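Local coordinates for tail fiber protein (Pseudomonas aeruginosa, PDB 6CL6) that forms the trimeric receptor-binding fiber of an R2-type pyocin, a contractile injection system, and probably recognises the surface of the target cell, at residues 49-54 with 100-105. Residues are numbered along the deposited sequence; the frame is centred on the assembly and turned at random.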
ATOM      1  N   ASP A  49     -32.041 -39.759  55.344  1.00 16.81           N
ATOM      2  CA  ASP A  49     -30.643 -39.573  54.894  1.00 14.21           C
ATOM      3  C   ASP A  49     -30.274 -40.689  53.908  1.00 12.75           C
ATOM      4  O   ASP A  49     -30.212 -41.859  54.293  1.00 11.39           O
ATOM      5  CB  ASP A  49     -29.697 -39.569  56.089  1.00 23.53           C
ATOM      6  CG  ASP A  49     -28.249 -39.280  55.712  1.00 15.66           C
ATOM      7  OD1 ASP A  49     -27.931 -39.179  54.501  1.00 14.09           O
ATOM      8  OD2 ASP A  49     -27.400 -39.168  56.621  1.00 21.81           O
ATOM      9  N   PRO A  50     -29.967 -40.376  52.661  1.00  9.80           N
ATOM     10  CA  PRO A  50     -29.544 -41.456  51.749  1.00 14.30           C
ATOM     11  C   PRO A  50     -28.219 -42.082  52.131  1.00  9.96           C
ATOM     12  O   PRO A  50     -27.940 -43.209  51.708  1.00 11.77           O
ATOM     13  CB  PRO A  50     -29.486 -40.749  50.375  1.00 15.06           C
ATOM     14  CG  PRO A  50     -29.263 -39.304  50.687  1.00 11.67           C
ATOM     15  CD  PRO A  50     -29.968 -39.045  52.003  1.00 12.43           C
ATOM     16  N   ASN A  51     -27.406 -41.414  52.957  1.00 10.38           N
ATOM     17  CA  ASN A  51     -26.148 -42.014  53.393  1.00 11.70           C
ATOM     18  C   ASN A  51     -26.382 -43.277  54.219  1.00 12.18           C
ATOM     19  O   ASN A  51     -25.535 -44.188  54.230  1.00 10.39           O
ATOM     20  CB  ASN A  51     -25.331 -41.021  54.229  1.00  9.83           C
ATOM     21  CG  ASN A  51     -24.606 -39.989  53.400  1.00 14.28           C
ATOM     22  OD1 ASN A  51     -24.998 -39.650  52.267  1.00 12.73           O
ATOM     23  ND2 ASN A  51     -23.508 -39.478  53.959  1.00 14.55           N
ATOM     24  N   THR A  52     -27.514 -43.355  54.908  1.00  9.61           N
ATOM     25  CA  THR A  52     -27.817 -44.493  55.757  1.00  9.66           C
ATOM     26  C   THR A  52     -28.897 -45.376  55.150  1.00  9.42           C
ATOM     27  O   THR A  52     -29.568 -46.151  55.867  1.00  9.83           O
ATOM     28  CB  THR A  52     -28.196 -44.029  57.182  1.00 15.15           C
ATOM     29  OG1 THR A  52     -29.319 -43.146  57.149  1.00 19.56           O
ATOM     30  CG2 THR A  52     -27.038 -43.324  57.798  1.00 21.87           C
ATOM     31  N   ALA A  53     -29.036 -45.330  53.826  1.00 11.05           N
ATOM     32  CA  ALA A  53     -30.049 -46.122  53.142  1.00 13.30           C
ATOM     33  C   ALA A  53     -29.856 -47.624  53.362  1.00 10.26           C
ATOM     34  O   ALA A  53     -28.743 -48.149  53.315  1.00  8.94           O
ATOM     35  CB  ALA A  53     -30.002 -45.818  51.642  1.00 12.15           C
ATOM     36  N   THR A  54     -30.990 -48.326  53.585  1.00 11.34           N
ATOM     37  CA  THR A  54     -30.990 -49.770  53.677  1.00  9.56           C
ATOM     38  C   THR A  54     -32.091 -50.400  52.846  1.00 13.65           C
ATOM     39  O   THR A  54     -32.273 -51.612  52.921  1.00 14.68           O
ATOM     40  CB  THR A  54     -31.156 -50.254  55.142  1.00 17.05           C
ATOM     41  OG1 THR A  54     -32.465 -49.858  55.588  1.00 14.98           O
ATOM     42  CG2 THR A  54     -30.115 -49.691  56.033  1.00 13.40           C
ATOM     43  N   TYR A 100     -28.176 -38.522  38.602  1.00  7.46           N
ATOM     44  CA  TYR A 100     -26.883 -38.528  39.261  1.00  9.33           C
ATOM     45  C   TYR A 100     -26.561 -39.947  39.727  1.00 14.90           C
ATOM     46  O   TYR A 100     -27.457 -40.771  39.920  1.00 11.84           O
ATOM     47  CB  TYR A 100     -26.855 -37.576  40.481  1.00 11.08           C
ATOM     48  CG  TYR A 100     -27.100 -36.148  40.094  1.00 15.30           C
ATOM     49  CD1 TYR A 100     -28.396 -35.690  39.843  1.00 10.71           C
ATOM     50  CD2 TYR A 100     -26.034 -35.232  39.987  1.00 13.49           C
ATOM     51  CE1 TYR A 100     -28.634 -34.373  39.473  1.00 14.45           C
ATOM     52  CE2 TYR A 100     -26.271 -33.912  39.628  1.00 16.81           C
ATOM     53  CZ  TYR A 100     -27.579 -33.496  39.363  1.00 17.94           C
ATOM     54  OH  TYR A 100     -27.831 -32.206  38.972  1.00 14.04           O
ATOM     55  N   VAL A 101     -25.274 -40.207  39.944  1.00 15.16           N
ATOM     56  CA  VAL A 101     -24.804 -41.493  40.458  1.00 18.28           C
ATOM     57  C   VAL A 101     -23.719 -41.248  41.496  1.00 12.39           C
ATOM     58  O   VAL A 101     -22.943 -40.278  41.400  1.00 14.50           O
ATOM     59  CB  VAL A 101     -24.303 -42.400  39.307  1.00 11.18           C
ATOM     60  CG1 VAL A 101     -23.028 -41.803  38.683  1.00 14.53           C
ATOM     61  CG2 VAL A 101     -24.049 -43.800  39.810  1.00 10.29           C
ATOM     62  N   ARG A 102     -23.682 -42.119  42.521  1.00  8.06           N
ATOM     63  CA  ARG A 102     -22.591 -42.087  43.516  1.00  9.07           C
ATOM     64  C   ARG A 102     -22.369 -43.489  44.099  1.00 17.59           C
ATOM     65  O   ARG A 102     -23.027 -44.474  43.723  1.00 10.22           O
ATOM     66  CB  ARG A 102     -22.826 -41.071  44.623  1.00 10.41           C
ATOM     67  CG  ARG A 102     -23.858 -41.446  45.671  1.00  8.53           C
ATOM     68  CD  ARG A 102     -23.797 -40.539  46.878  1.00 15.56           C
ATOM     69  NE  ARG A 102     -24.817 -40.924  47.850  1.00 12.52           N
ATOM     70  CZ  ARG A 102     -24.928 -40.430  49.056  1.00 20.03           C
ATOM     71  NH1 ARG A 102     -24.110 -39.487  49.461  1.00 14.00           N
ATOM     72  NH2 ARG A 102     -25.877 -40.872  49.854  1.00 13.35           N
ATOM     73  N   VAL A 103     -21.409 -43.582  45.016  1.00  9.62           N
ATOM     74  CA  VAL A 103     -20.942 -44.869  45.491  1.00  8.51           C
ATOM     75  C   VAL A 103     -20.370 -44.725  46.887  1.00 11.69           C
ATOM     76  O   VAL A 103     -19.728 -43.725  47.226  1.00 12.92           O
ATOM     77  CB  VAL A 103     -19.926 -45.486  44.507  1.00 16.29           C
ATOM     78  CG1 VAL A 103     -18.679 -44.653  44.467  1.00 21.99           C
ATOM     79  CG2 VAL A 103     -19.605 -46.931  44.904  1.00 30.86           C
ATOM     80  N   SER A 104     -20.619 -45.734  47.714  1.00 14.12           N
ATOM     81  CA  SER A 104     -19.914 -45.905  48.963  1.00 10.65           C
ATOM     82  C   SER A 104     -19.104 -47.209  48.924  1.00 14.65           C
ATOM     83  O   SER A 104     -19.655 -48.288  48.680  1.00 12.97           O
ATOM     84  CB  SER A 104     -20.856 -45.923  50.162  1.00 17.47           C
ATOM     85  OG  SER A 104     -20.117 -46.257  51.355  1.00 13.52           O
ATOM     86  N   TYR A 105     -17.813 -47.106  49.219  1.00 18.23           N
ATOM     87  CA  TYR A 105     -16.956 -48.279  49.328  1.00 14.44           C
ATOM     88  C   TYR A 105     -16.016 -48.088  50.499  1.00 17.40           C
ATOM     89  O   TYR A 105     -15.372 -47.042  50.619  1.00 16.37           O
ATOM     90  CB  TYR A 105     -16.132 -48.538  48.059  1.00 19.66           C
ATOM     91  CG  TYR A 105     -15.070 -49.578  48.353  1.00 14.91           C
ATOM     92  CD1 TYR A 105     -15.375 -50.937  48.337  1.00 19.14           C
ATOM     93  CD2 TYR A 105     -13.792 -49.204  48.747  1.00 17.16           C
ATOM     94  CE1 TYR A 105     -14.424 -51.882  48.645  1.00 27.75           C
ATOM     95  CE2 TYR A 105     -12.834 -50.158  49.088  1.00 19.99           C
ATOM     96  CZ  TYR A 105     -13.158 -51.478  49.033  1.00 20.17           C
ATOM     97  OH  TYR A 105     -12.216 -52.443  49.360  1.00 25.87           O
TER
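The guanidinium group of R102 meets the loop 49-54 with its edge. Near its plane lie OD1 of N51 and the carbonyl carbon of P50. W114 packs against R102 as a cation-pi partner. The amide of N51 and the guanidinium group are not coplanar; their planes stand 45° apart. R102 grips the amide end-on, with two nitrogens on one oxygen. NH2 and NH1 of R102 both donate hydrogen bonds to OD1 of N51, at 2.8 and 2.9 Å. Both nitrogens come from one face of the amide, about 30° out of its plane. Sharing one acceptor bends both bonds, to 144° at NH2 and a similar value at NH1. The R102 chain is extended from CG to NE, which carries the guanidinium across to the loop. P50 sits beside the grip, its CB 3.6 Å from NH2 of R102.

The contact belongs to an antiparallel sheet of the trimeric fiber. R102 stands on strand 99-104, and the loop leads into strand 57-60, an outermost strand of that sheet within this chain. The loop segment contains a short 3-10 turn. D49 begins it with an Asx turn: its OD1 accepts from the backbone N of N51 at 2.8 Å, met from above the carboxylate plane, and also from ND2 of N64. The turn holds the backbone of N51, which carries the side-chain amide. The opposite charges of D49 and R102 are not in contact, with OD1 of D49 5.4 Å from NH2 of R102, so any attraction is probably weak and long-range. Q88 links the two sides, accepting from NE of R102 and donating to O of P50, while R102 also packs on S97 of the second subunit.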